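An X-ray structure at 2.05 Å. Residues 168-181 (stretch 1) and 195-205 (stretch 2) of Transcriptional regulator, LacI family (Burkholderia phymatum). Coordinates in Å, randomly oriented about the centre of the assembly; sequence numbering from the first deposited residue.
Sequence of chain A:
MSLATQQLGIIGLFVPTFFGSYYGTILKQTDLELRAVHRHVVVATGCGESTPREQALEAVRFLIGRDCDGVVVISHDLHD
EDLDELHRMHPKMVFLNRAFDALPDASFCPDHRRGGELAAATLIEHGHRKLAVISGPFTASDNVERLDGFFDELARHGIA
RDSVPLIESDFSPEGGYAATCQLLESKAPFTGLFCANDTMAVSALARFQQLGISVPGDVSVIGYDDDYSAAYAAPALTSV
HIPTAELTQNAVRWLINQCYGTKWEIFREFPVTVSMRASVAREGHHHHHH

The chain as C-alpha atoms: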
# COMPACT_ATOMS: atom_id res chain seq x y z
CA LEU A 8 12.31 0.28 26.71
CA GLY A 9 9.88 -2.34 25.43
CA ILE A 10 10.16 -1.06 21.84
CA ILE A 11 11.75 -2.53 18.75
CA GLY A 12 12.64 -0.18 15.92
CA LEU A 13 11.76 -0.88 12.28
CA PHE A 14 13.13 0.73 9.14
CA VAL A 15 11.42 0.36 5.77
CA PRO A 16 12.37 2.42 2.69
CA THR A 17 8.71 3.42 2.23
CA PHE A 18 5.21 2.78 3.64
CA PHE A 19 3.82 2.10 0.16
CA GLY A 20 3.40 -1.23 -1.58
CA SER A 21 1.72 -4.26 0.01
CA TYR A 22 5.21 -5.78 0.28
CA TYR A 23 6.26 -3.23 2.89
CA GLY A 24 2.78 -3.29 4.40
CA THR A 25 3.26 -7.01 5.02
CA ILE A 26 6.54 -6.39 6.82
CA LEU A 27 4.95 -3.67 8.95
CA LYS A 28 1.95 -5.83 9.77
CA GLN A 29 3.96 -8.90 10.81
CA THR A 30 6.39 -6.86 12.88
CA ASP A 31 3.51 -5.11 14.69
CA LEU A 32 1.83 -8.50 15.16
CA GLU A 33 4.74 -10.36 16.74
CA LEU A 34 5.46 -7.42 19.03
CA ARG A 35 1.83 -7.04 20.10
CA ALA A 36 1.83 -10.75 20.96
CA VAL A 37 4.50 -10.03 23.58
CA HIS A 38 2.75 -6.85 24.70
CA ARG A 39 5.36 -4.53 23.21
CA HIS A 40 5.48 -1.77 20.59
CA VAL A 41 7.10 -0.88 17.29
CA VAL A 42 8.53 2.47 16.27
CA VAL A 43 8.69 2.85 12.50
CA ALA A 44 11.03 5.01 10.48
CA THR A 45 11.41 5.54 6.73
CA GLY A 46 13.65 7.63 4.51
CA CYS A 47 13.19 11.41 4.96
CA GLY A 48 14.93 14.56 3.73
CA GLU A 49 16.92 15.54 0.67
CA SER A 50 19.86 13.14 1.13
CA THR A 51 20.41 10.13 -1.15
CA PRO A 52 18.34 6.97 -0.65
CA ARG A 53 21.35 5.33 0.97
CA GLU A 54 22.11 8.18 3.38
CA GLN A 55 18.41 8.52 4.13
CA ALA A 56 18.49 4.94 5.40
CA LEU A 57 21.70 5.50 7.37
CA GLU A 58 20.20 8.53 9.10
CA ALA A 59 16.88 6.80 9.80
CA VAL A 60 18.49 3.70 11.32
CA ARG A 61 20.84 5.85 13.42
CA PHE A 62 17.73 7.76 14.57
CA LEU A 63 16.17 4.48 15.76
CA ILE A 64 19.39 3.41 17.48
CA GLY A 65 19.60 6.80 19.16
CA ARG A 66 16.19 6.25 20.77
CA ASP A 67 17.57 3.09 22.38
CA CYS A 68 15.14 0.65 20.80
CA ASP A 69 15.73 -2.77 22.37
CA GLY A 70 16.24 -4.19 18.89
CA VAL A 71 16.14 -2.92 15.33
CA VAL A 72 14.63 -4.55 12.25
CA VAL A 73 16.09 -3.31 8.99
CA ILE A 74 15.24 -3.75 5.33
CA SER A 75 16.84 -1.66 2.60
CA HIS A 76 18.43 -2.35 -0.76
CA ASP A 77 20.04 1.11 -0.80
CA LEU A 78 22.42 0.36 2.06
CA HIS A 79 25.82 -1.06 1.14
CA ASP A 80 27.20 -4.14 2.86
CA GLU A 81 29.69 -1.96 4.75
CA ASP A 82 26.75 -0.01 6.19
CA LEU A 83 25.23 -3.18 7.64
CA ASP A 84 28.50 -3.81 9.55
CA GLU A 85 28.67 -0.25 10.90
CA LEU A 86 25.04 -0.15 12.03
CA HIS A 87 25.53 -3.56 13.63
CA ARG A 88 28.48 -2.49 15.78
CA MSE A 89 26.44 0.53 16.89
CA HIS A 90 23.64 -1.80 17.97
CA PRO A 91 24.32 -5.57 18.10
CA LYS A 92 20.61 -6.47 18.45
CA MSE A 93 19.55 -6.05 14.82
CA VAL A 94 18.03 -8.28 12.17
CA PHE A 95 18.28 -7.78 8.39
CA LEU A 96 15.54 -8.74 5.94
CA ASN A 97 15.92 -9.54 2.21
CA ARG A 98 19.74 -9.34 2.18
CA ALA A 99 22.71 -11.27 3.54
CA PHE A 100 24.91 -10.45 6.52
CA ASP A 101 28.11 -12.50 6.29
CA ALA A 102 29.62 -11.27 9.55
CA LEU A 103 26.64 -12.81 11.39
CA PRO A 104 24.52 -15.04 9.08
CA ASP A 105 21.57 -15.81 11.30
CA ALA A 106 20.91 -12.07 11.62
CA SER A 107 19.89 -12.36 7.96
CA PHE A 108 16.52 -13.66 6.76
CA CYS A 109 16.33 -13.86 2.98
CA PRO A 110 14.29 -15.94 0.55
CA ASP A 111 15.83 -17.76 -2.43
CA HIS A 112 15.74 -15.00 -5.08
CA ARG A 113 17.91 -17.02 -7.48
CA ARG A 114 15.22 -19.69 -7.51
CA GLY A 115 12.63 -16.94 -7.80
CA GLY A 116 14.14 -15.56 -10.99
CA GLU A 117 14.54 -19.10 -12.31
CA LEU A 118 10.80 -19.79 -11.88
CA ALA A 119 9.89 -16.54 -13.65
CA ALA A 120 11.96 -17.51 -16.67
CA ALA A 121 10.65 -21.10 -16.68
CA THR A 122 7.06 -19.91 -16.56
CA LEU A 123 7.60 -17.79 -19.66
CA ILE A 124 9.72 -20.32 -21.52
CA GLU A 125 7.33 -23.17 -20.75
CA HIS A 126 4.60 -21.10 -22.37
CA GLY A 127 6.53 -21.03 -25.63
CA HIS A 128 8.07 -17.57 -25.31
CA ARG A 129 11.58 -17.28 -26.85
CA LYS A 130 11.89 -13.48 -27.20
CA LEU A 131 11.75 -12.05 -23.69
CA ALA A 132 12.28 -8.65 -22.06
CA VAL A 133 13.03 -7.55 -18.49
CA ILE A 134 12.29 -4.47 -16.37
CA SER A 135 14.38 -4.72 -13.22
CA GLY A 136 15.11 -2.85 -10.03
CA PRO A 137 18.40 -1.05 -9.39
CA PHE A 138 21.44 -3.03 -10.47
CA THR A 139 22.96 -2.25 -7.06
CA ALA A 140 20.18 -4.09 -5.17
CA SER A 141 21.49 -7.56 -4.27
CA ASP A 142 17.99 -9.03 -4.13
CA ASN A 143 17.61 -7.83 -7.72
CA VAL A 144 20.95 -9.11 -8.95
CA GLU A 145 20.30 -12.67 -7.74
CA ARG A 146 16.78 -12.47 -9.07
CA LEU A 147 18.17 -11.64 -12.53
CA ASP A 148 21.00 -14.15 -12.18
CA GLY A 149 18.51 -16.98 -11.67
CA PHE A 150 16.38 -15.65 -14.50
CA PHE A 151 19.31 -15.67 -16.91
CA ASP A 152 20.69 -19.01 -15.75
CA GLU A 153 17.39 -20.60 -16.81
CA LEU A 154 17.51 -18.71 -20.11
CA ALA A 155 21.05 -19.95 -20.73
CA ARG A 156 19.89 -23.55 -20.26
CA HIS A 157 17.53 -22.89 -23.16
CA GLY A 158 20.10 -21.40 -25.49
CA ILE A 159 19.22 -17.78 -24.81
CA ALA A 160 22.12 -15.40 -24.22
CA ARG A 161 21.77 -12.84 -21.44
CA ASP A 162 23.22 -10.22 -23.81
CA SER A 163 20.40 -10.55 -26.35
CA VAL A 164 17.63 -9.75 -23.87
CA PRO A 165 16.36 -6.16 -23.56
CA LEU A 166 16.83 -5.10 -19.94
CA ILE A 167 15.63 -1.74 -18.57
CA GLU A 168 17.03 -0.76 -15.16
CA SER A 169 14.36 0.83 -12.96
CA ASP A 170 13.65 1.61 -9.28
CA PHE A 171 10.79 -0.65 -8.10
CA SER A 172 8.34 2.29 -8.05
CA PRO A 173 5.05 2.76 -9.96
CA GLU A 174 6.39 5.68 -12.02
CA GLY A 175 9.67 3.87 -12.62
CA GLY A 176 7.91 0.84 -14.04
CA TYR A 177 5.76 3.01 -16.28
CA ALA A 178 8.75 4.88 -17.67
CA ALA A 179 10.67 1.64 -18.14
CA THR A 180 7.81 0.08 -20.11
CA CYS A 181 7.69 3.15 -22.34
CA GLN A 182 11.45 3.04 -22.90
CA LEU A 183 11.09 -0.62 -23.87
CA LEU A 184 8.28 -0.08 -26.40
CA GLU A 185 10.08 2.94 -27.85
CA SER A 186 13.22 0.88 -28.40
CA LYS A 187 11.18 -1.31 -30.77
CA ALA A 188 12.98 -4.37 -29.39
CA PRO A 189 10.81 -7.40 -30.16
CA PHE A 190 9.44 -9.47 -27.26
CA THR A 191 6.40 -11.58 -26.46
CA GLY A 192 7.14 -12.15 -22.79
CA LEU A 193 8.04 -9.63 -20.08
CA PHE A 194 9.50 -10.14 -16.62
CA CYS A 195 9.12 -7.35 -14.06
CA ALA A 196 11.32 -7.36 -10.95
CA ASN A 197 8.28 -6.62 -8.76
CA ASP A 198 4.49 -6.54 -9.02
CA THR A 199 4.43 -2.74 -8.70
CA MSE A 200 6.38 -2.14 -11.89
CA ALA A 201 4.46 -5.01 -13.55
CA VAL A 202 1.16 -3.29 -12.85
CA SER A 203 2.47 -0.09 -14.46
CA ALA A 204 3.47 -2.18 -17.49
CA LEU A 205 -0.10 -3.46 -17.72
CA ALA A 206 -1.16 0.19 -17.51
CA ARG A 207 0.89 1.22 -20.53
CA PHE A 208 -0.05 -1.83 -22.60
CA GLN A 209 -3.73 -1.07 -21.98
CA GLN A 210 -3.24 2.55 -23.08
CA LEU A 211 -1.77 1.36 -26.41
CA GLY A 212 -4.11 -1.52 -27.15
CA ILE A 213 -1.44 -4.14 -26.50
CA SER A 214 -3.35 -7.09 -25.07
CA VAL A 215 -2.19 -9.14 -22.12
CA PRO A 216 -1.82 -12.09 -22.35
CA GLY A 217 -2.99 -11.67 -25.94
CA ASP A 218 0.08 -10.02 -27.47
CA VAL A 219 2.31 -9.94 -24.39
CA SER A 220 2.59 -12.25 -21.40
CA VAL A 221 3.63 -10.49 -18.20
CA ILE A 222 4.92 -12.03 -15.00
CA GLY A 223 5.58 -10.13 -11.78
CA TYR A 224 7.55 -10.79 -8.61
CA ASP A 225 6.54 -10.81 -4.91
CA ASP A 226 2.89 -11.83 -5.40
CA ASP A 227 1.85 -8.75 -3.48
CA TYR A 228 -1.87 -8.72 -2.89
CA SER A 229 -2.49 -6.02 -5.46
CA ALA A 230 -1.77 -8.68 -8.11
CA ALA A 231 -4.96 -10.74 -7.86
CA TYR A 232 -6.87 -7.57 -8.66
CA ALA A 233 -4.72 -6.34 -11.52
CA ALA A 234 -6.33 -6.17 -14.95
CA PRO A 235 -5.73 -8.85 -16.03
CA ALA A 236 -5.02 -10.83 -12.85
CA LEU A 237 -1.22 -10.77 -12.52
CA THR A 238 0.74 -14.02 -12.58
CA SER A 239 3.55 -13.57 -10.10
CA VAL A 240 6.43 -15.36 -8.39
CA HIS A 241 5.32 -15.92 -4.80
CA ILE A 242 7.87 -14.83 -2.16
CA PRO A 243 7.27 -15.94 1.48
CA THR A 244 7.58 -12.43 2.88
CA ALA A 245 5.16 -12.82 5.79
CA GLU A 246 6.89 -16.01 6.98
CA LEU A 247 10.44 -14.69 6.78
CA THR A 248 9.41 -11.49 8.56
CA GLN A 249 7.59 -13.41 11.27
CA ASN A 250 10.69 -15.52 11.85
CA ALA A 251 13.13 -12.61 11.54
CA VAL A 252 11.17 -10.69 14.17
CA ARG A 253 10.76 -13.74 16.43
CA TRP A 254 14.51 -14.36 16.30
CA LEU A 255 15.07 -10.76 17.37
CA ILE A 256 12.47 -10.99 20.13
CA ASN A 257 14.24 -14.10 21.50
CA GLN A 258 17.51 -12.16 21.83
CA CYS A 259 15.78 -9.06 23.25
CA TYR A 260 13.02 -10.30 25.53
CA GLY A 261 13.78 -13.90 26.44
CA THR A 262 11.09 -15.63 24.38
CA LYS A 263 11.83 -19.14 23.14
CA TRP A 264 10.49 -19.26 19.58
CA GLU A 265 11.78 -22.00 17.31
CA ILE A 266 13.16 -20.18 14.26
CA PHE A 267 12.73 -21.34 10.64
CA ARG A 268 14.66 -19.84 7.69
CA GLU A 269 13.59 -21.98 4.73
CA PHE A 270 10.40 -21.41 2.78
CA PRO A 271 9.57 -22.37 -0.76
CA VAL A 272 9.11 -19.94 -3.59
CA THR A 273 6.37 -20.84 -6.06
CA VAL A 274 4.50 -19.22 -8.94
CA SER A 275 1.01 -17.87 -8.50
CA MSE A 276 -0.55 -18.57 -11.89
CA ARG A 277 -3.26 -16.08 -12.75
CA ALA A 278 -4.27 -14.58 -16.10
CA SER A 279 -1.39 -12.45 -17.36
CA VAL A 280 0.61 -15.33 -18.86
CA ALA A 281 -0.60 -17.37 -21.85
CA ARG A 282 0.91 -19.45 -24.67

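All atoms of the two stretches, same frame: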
# COMPACT_ATOMS: atom_id res chain seq x y z
N GLU A 168 16.80 -0.90 -16.60
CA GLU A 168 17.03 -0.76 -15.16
C GLU A 168 16.02 0.26 -14.64
O GLU A 168 15.84 1.33 -15.23
CB GLU A 168 18.44 -0.25 -14.88
CG GLU A 168 18.89 -0.45 -13.43
CD GLU A 168 20.12 0.38 -13.06
OE1 GLU A 168 20.96 0.66 -13.95
OE2 GLU A 168 20.26 0.74 -11.87
N SER A 169 15.34 -0.08 -13.54
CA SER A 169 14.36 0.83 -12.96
C SER A 169 14.53 0.92 -11.43
O SER A 169 15.56 0.51 -10.90
CB SER A 169 12.94 0.40 -13.32
OG SER A 169 12.03 1.43 -13.02
N ASP A 170 13.53 1.44 -10.73
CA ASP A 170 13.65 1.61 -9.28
C ASP A 170 12.59 0.98 -8.39
O ASP A 170 12.47 1.38 -7.23
CB ASP A 170 13.73 3.11 -8.97
CG ASP A 170 12.46 3.84 -9.38
OD1 ASP A 170 11.49 3.18 -9.80
OD2 ASP A 170 12.43 5.09 -9.27
N PHE A 171 11.84 0.01 -8.89
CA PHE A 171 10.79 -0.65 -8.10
C PHE A 171 9.53 0.18 -7.84
O PHE A 171 8.58 -0.32 -7.23
CB PHE A 171 11.31 -1.12 -6.73
CG PHE A 171 12.24 -2.30 -6.78
CD1 PHE A 171 11.96 -3.40 -7.59
CD2 PHE A 171 13.38 -2.33 -5.97
CE1 PHE A 171 12.80 -4.53 -7.59
CE2 PHE A 171 14.22 -3.45 -5.96
CZ PHE A 171 13.93 -4.55 -6.78
N SER A 172 9.51 1.43 -8.28
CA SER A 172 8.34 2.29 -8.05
C SER A 172 7.32 2.27 -9.19
O SER A 172 7.63 1.86 -10.30
CB SER A 172 8.78 3.74 -7.85
OG SER A 172 9.31 4.27 -9.06
N PRO A 173 6.09 2.74 -8.92
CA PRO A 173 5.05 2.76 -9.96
C PRO A 173 5.47 3.58 -11.17
O PRO A 173 5.37 3.11 -12.31
CB PRO A 173 3.85 3.40 -9.24
CG PRO A 173 4.05 2.98 -7.82
CD PRO A 173 5.54 3.19 -7.63
N GLU A 174 5.95 4.80 -10.94
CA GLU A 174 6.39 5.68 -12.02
C GLU A 174 7.61 5.12 -12.75
O GLU A 174 7.75 5.30 -13.96
CB GLU A 174 6.72 7.07 -11.48
CG GLU A 174 7.86 7.08 -10.47
CD GLU A 174 7.39 6.93 -9.03
OE1 GLU A 174 6.38 6.22 -8.79
OE2 GLU A 174 8.05 7.51 -8.13
N GLY A 175 8.49 4.45 -12.01
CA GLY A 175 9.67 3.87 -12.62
C GLY A 175 9.28 2.78 -13.60
O GLY A 175 9.79 2.71 -14.71
N GLY A 176 8.36 1.92 -13.18
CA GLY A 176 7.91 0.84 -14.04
C GLY A 176 7.23 1.36 -15.29
O GLY A 176 7.40 0.80 -16.37
N TYR A 177 6.46 2.43 -15.15
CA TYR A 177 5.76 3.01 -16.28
C TYR A 177 6.75 3.55 -17.30
O TYR A 177 6.63 3.29 -18.50
CB TYR A 177 4.84 4.15 -15.83
CG TYR A 177 4.00 4.72 -16.95
CD1 TYR A 177 2.89 4.03 -17.43
CD2 TYR A 177 4.31 5.96 -17.52
CE1 TYR A 177 2.10 4.56 -18.46
CE2 TYR A 177 3.54 6.50 -18.55
CZ TYR A 177 2.43 5.79 -19.01
OH TYR A 177 1.67 6.30 -20.05
N ALA A 178 7.73 4.30 -16.81
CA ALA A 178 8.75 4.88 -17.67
C ALA A 178 9.60 3.80 -18.33
O ALA A 178 10.01 3.93 -19.48
CB ALA A 178 9.64 5.81 -16.84
N ALA A 179 9.86 2.72 -17.60
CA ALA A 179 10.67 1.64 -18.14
C ALA A 179 9.92 0.90 -19.24
O ALA A 179 10.52 0.48 -20.23
CB ALA A 179 11.06 0.68 -17.02
N THR A 180 8.60 0.76 -19.08
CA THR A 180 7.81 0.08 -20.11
C THR A 180 7.83 0.94 -21.37
O THR A 180 7.99 0.42 -22.48
CB THR A 180 6.35 -0.16 -19.66
OG1 THR A 180 6.33 -0.99 -18.48
CG2 THR A 180 5.58 -0.89 -20.76
N CYS A 181 7.68 2.25 -21.20
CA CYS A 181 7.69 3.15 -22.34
C CYS A 181 9.03 3.09 -23.07
O CYS A 181 9.08 3.02 -24.30
CB CYS A 181 7.42 4.59 -21.89
SG CYS A 181 5.75 4.82 -21.29
N CYS A 195 8.96 -8.55 -14.88
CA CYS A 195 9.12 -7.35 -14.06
C CYS A 195 9.60 -7.73 -12.67
O CYS A 195 8.99 -8.55 -11.99
CB CYS A 195 7.79 -6.60 -13.97
SG CYS A 195 7.27 -5.95 -15.56
N ALA A 196 10.69 -7.10 -12.24
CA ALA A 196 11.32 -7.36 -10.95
C ALA A 196 10.40 -7.33 -9.73
O ALA A 196 10.74 -7.89 -8.69
CB ALA A 196 12.49 -6.40 -10.75
N ASN A 197 9.25 -6.66 -9.85
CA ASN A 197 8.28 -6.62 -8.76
C ASN A 197 6.90 -6.33 -9.32
O ASN A 197 6.78 -5.77 -10.42
CB ASN A 197 8.69 -5.60 -7.68
CG ASN A 197 8.36 -4.15 -8.03
OD1 ASN A 197 8.14 -3.81 -9.20
ND2 ASN A 197 8.33 -3.30 -7.01
N ASP A 198 5.87 -6.73 -8.59
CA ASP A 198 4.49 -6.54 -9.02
C ASP A 198 4.13 -5.08 -9.31
O ASP A 198 3.36 -4.80 -10.22
CB ASP A 198 3.52 -7.11 -7.98
CG ASP A 198 3.56 -8.64 -7.91
OD1 ASP A 198 4.14 -9.27 -8.82
OD2 ASP A 198 3.00 -9.21 -6.95
N THR A 199 4.70 -4.16 -8.53
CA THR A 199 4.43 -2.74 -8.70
C THR A 199 4.76 -2.29 -10.11
O THR A 199 3.93 -1.71 -10.80
CB THR A 199 5.23 -1.89 -7.70
OG1 THR A 199 4.75 -2.15 -6.37
CG2 THR A 199 5.06 -0.39 -7.99
N MSE A 200 5.99 -2.55 -10.56
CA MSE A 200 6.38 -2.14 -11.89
C MSE A 200 5.57 -2.92 -12.94
O MSE A 200 5.24 -2.39 -14.00
CB MSE A 200 7.88 -2.34 -12.11
CG MSE A 200 8.79 -1.51 -11.19
SE MSE A 200 10.54 -1.53 -11.70
CE MSE A 200 10.96 -3.25 -11.39
N ALA A 201 5.24 -4.17 -12.64
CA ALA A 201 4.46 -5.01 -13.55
C ALA A 201 3.09 -4.39 -13.79
O ALA A 201 2.60 -4.37 -14.91
CB ALA A 201 4.31 -6.42 -12.99
N VAL A 202 2.47 -3.90 -12.73
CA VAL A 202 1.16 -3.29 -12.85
C VAL A 202 1.24 -2.06 -13.75
O VAL A 202 0.34 -1.84 -14.56
CB VAL A 202 0.59 -2.89 -11.49
CG1 VAL A 202 -0.66 -2.04 -11.67
CG2 VAL A 202 0.27 -4.15 -10.70
N SER A 203 2.30 -1.27 -13.61
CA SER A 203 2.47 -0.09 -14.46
C SER A 203 2.64 -0.53 -15.92
O SER A 203 2.22 0.17 -16.84
CB SER A 203 3.70 0.73 -14.03
OG SER A 203 3.47 1.39 -12.79
N ALA A 204 3.27 -1.68 -16.14
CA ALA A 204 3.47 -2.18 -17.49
C ALA A 204 2.11 -2.51 -18.10
O ALA A 204 1.85 -2.22 -19.28
CB ALA A 204 4.35 -3.42 -17.48
N LEU A 205 1.24 -3.11 -17.29
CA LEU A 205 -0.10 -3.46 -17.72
C LEU A 205 -0.86 -2.18 -18.02
O LEU A 205 -1.76 -2.17 -18.87
CB LEU A 205 -0.83 -4.23 -16.62
CG LEU A 205 -0.28 -5.62 -16.28
CD1 LEU A 205 -1.16 -6.27 -15.22
CD2 LEU A 205 -0.24 -6.47 -17.53

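The first-turn amides of a helix lack partners within the helix, and the packing of two helix starts in this LacI-family regulator illustrates how a side chain just ahead of each can serve one of them and, in one case, reach across the contact as well. The helices 173-181 and 198-205 approach to 7.4 Å between axes, with their N-to-C directions 49° apart, and each is preceded by a capping residue.

In the first stretch the cap is S172. S172 OG accepts from G175 N at 3.1 Å and donates to D170 OD1 at 2.5 Å, so the hydroxyl is used in both directions. That same OD1 of D170 also accepts from the backbone N of S172 at 3.0 Å, and one carboxylate oxygen thus fixes both the amide and the hydroxyl of the capping residue. In the second stretch the cap is N197, whose OD1 accepts from the N of M200 at 2.8 Å.

The amide of N197 has a second end, and this one crosses the contact: ND2 donates to the carbonyl O of F171 at 3.0 Å, with an N-H...O angle of 154°. A single side chain therefore caps its own helix and satisfies a carbonyl just ahead of the other. The second cross-stretch hydrogen bond is shorter, from OG of S203 to the O of P173 at 2.6 Å. The carbonyl of P173 already receives the N of Y177 at 3.1 Å within its own helix, so S203 adds a second donor to an acceptor in regular helical use. T180 applies the same economy within one helix: its OG1 donates to the O of G176 at 3.0 Å, beside the backbone bond from the N of T180 to that same oxygen, also 3.0 Å. T180 OG1 also lies 3.3 Å from A204 CB.

Close packing brings these groups together. The CA atoms of G176 and M200 are 4.0 Å apart, and an ideal CB on G176 would fall 2.5 Å from the CA of M200, a clash; the bare glycine backbone lets the helices meet here. Farther along, the N of Y177 lies 3.4 Å from CB of S203. Apolar contacts fill in around the polar ones. F171 CE1 lies 3.7 Å from CB of A196 and F171 CD1 3.9 Å from CE of M200, a selenomethionine, whose SE also sits 3.5 Å from CB of S169. CG2 of T199 rests 3.5 Å from CG of P173.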